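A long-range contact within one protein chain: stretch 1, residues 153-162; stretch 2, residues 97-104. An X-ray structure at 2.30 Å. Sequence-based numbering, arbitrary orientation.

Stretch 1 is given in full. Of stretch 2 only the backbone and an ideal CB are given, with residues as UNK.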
# COMPACT_ATOMS: atom_id res chain seq x y z
N ARG B 153 -2.11 16.67 19.73
CA ARG B 153 -3.26 15.96 20.27
C ARG B 153 -3.28 14.51 19.79
O ARG B 153 -3.69 13.61 20.52
CB ARG B 153 -4.56 16.69 19.93
CG ARG B 153 -4.63 18.05 20.58
CD ARG B 153 -5.83 18.83 20.12
NE ARG B 153 -7.08 18.25 20.59
CZ ARG B 153 -8.28 18.77 20.33
NH1 ARG B 153 -8.40 19.87 19.58
NH2 ARG B 153 -9.36 18.18 20.82
N LEU B 154 -2.80 14.29 18.57
CA LEU B 154 -2.75 12.92 18.01
C LEU B 154 -1.52 12.17 18.49
O LEU B 154 -1.51 10.96 18.53
CB LEU B 154 -2.76 12.96 16.49
CG LEU B 154 -4.13 13.30 15.91
CD1 LEU B 154 -4.02 13.79 14.47
CD2 LEU B 154 -5.06 12.10 16.02
N GLY B 155 -0.48 12.92 18.87
CA GLY B 155 0.76 12.36 19.33
C GLY B 155 1.74 12.04 18.21
O GLY B 155 2.54 11.14 18.35
N PHE B 156 1.67 12.77 17.11
CA PHE B 156 2.60 12.58 16.00
C PHE B 156 4.04 12.76 16.48
O PHE B 156 4.29 13.59 17.35
CB PHE B 156 2.38 13.69 14.96
CG PHE B 156 1.29 13.44 13.97
CD1 PHE B 156 0.24 12.56 14.23
CD2 PHE B 156 1.25 14.19 12.81
CE1 PHE B 156 -0.78 12.37 13.31
CE2 PHE B 156 0.24 14.02 11.89
CZ PHE B 156 -0.78 13.12 12.13
N PRO B 157 4.99 12.00 15.91
CA PRO B 157 6.39 12.32 16.24
C PRO B 157 6.77 13.65 15.59
O PRO B 157 6.23 14.00 14.53
CB PRO B 157 7.18 11.17 15.59
CG PRO B 157 6.19 10.12 15.23
CD PRO B 157 4.85 10.76 15.14
N GLU B 158 7.72 14.36 16.19
CA GLU B 158 8.16 15.65 15.67
C GLU B 158 8.61 15.52 14.23
O GLU B 158 9.37 14.62 13.89
CB GLU B 158 9.32 16.21 16.51
CG GLU B 158 9.51 17.74 16.34
CD GLU B 158 10.76 18.28 17.03
OE1 GLU B 158 11.83 17.61 16.94
OE2 GLU B 158 10.69 19.38 17.64
N GLY B 159 8.15 16.43 13.38
CA GLY B 159 8.54 16.39 11.97
C GLY B 159 7.64 15.58 11.06
O GLY B 159 7.65 15.79 9.86
N TYR B 160 6.85 14.67 11.62
CA TYR B 160 5.94 13.83 10.85
C TYR B 160 4.75 14.63 10.37
O TYR B 160 4.25 15.50 11.08
CB TYR B 160 5.44 12.65 11.68
CG TYR B 160 6.35 11.47 11.65
CD1 TYR B 160 7.72 11.60 11.87
CD2 TYR B 160 5.84 10.18 11.44
CE1 TYR B 160 8.57 10.49 11.82
CE2 TYR B 160 6.69 9.07 11.38
CZ TYR B 160 8.03 9.23 11.58
OH TYR B 160 8.85 8.16 11.54
N ALA B 161 4.30 14.30 9.17
CA ALA B 161 3.15 14.92 8.56
C ALA B 161 2.09 13.85 8.29
O ALA B 161 2.39 12.66 8.31
CB ALA B 161 3.56 15.62 7.27
N PHE B 162 0.87 14.25 8.01
CA PHE B 162 -0.18 13.29 7.69
C PHE B 162 0.12 12.50 6.42
O PHE B 162 0.56 13.07 5.42
CB PHE B 162 -1.51 14.00 7.54
CG PHE B 162 -2.63 13.12 7.08
CD1 PHE B 162 -3.44 12.48 7.99
CD2 PHE B 162 -2.88 12.97 5.72
CE1 PHE B 162 -4.47 11.70 7.56
CE2 PHE B 162 -3.91 12.19 5.29
CZ PHE B 162 -4.71 11.55 6.20
N UNK B 97 -7.83 5.17 12.20
CA UNK B 97 -6.42 5.02 12.41
C UNK B 97 -5.78 6.05 11.52
O UNK B 97 -6.03 6.07 10.31
CB UNK B 97 -5.93 3.60 12.12
N UNK B 98 -5.00 6.93 12.14
CA UNK B 98 -4.25 7.97 11.44
C UNK B 98 -2.82 7.49 11.29
O UNK B 98 -2.24 7.04 12.26
CB UNK B 98 -4.31 9.31 12.18
N UNK B 99 -2.28 7.57 10.06
CA UNK B 99 -0.92 7.13 9.76
C UNK B 99 -0.05 8.30 9.34
O UNK B 99 -0.06 8.72 8.19
CB UNK B 99 -0.93 6.06 8.66
N UNK B 100 0.66 8.90 10.31
CA UNK B 100 1.56 9.98 9.95
C UNK B 100 2.85 9.40 9.35
O UNK B 100 3.17 8.24 9.57
CB UNK B 100 1.87 10.85 11.17
N UNK B 101 3.58 10.21 8.62
CA UNK B 101 4.78 9.71 7.98
C UNK B 101 5.91 10.73 8.04
O UNK B 101 5.67 11.93 8.26
CB UNK B 101 4.48 9.33 6.53
N UNK B 102 7.14 10.24 7.88
CA UNK B 102 8.33 11.07 7.86
C UNK B 102 8.41 11.61 6.43
O UNK B 102 8.54 10.84 5.50
CB UNK B 102 9.59 10.30 8.27
N UNK B 103 8.28 12.92 6.24
CA UNK B 103 8.36 13.46 4.89
C UNK B 103 9.76 13.54 4.27
O UNK B 103 9.86 13.76 3.07
CB UNK B 103 7.75 14.86 4.90
N UNK B 104 10.83 13.37 5.06
CA UNK B 104 12.21 13.43 4.56
C UNK B 104 12.60 12.08 3.95
O UNK B 104 13.75 11.87 3.57
CB UNK B 104 13.18 13.81 5.68

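Stretch 1 leaves a helix at Leu154, passes through a type II turn from Pro157 to Tyr160 and enters a strand at Ala161, which runs antiparallel to the end of the strand in stretch 2. The visible backbones fix this register, and the positions of stretch 2 can be read against it.

Position 97 has extended backbone angles, and nothing of stretch 1 lies within 5.5 Å of its ideal CB. Stretch 1 therefore sets little constraint beyond a preference for residues that suit a strand. The residue is Ile97, which makes no contact here.

At position 98 the CA-to-CB bond points toward stretch 1, into a wholly apolar setting: the ideal CB lies 4.8 Å from both Leu154 CD2 and Phe156 CE1, and 5.2 Å from Phe162 CE1. No donor or acceptor is offered by these side chains, so a medium-sized aliphatic residue such as valine, isoleucine or leucine would suit. Val98 occupies it with chi1 in t. Its CG1 approaches Phe156 CE1 at 3.8 Å, at the edge of that ring, and Phe162 CD1 at 4.1 Å, while its CG2 lies 4.4 Å from Leu154 CD2.

Position 99 points away, and stretch 1 leaves the choice open; a beta-branched residue would fit the extended backbone. It is Val99.

Position 100 is more confined. Its ideal CB is 3.6 Å from Phe156 CZ, 4.0 Å from Tyr160 CB and 3.4 Å from Ala161 O. It sits opposite Phe162 as a non-hydrogen-bonded pair, so its amide is not called upon by that strand. With phi at -78°, proline is permitted, as are alanine or a small aliphatic residue. Pro100 places its CB over the face of the Phe156 ring, 3.5 Å from the centroid of that ring and nearly on its normal, a CH-pi contact. The same CB lies 4.0 Å from Tyr160 CD2.

Position 101 pairs with Ala161: its N donates to Ala161 O at 2.7 Å, and its O accepts from Ala161 N at 2.9 Å. The amide must be free, which excludes proline, and the side chain shares a sheet face with Ala161, whose small methyl leaves the choice wide. A beta-branched or other extended-chain residue would suit. Ile101 is found, with chi1 in p.

At position 102 the ideal CB is 3.7 Å from Tyr160 CE1, beside an aromatic face with a hydroxyl at its far end. Apolar or short polar side chains could both serve. Asp102 sets its CB over the ring face, 4.2 Å from the centroid of the Tyr160 ring, and a water links its OD2 to Tyr160 OH.

Position 103 points toward stretch 1, but its ideal CB is 4.9 Å from Ala161 CB and 5.1 Å from Gly159 O, so many residues would fit. With phi at -75°, proline is among them. Pro103 brings its CD to 3.2 Å from Gly159 O.

Position 104 lies beyond reach of stretch 1, which imposes no choice. Thr104 instead turns back within its own stretch, its N and OG1 both donating to Asp102 OD1.

Stretch 2 (97-104) IVVPIDPT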
# COMPACT_ATOMS: atom_id res chain seq x y z
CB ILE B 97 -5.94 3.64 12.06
CG1 ILE B 97 -6.46 2.67 13.13
CG2 ILE B 97 -4.43 3.63 11.98
CD1 ILE B 97 -6.12 1.20 12.88
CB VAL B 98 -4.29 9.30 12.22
CG1 VAL B 98 -3.45 10.38 11.52
CG2 VAL B 98 -5.78 9.76 12.39
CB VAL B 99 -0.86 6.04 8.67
CG1 VAL B 99 0.57 5.53 8.53
CG2 VAL B 99 -1.75 4.90 9.02
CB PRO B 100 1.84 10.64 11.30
CG PRO B 100 1.78 9.53 12.25
CD PRO B 100 0.61 8.71 11.77
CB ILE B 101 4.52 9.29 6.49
CG1 ILE B 101 4.07 10.47 5.63
CG2 ILE B 101 3.48 8.20 6.35
CD1 ILE B 101 4.16 10.13 4.14
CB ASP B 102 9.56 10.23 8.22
CG ASP B 102 10.85 11.06 8.36
OD1 ASP B 102 10.88 12.24 7.99
OD2 ASP B 102 11.86 10.51 8.86
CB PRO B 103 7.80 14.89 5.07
CG PRO B 103 8.10 15.24 6.46
CD PRO B 103 7.96 13.97 7.23
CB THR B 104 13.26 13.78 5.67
OG1 THR B 104 13.41 12.67 6.56
CG2 THR B 104 12.85 15.06 6.45
O HOH W 1 11.49 8.61 11.14
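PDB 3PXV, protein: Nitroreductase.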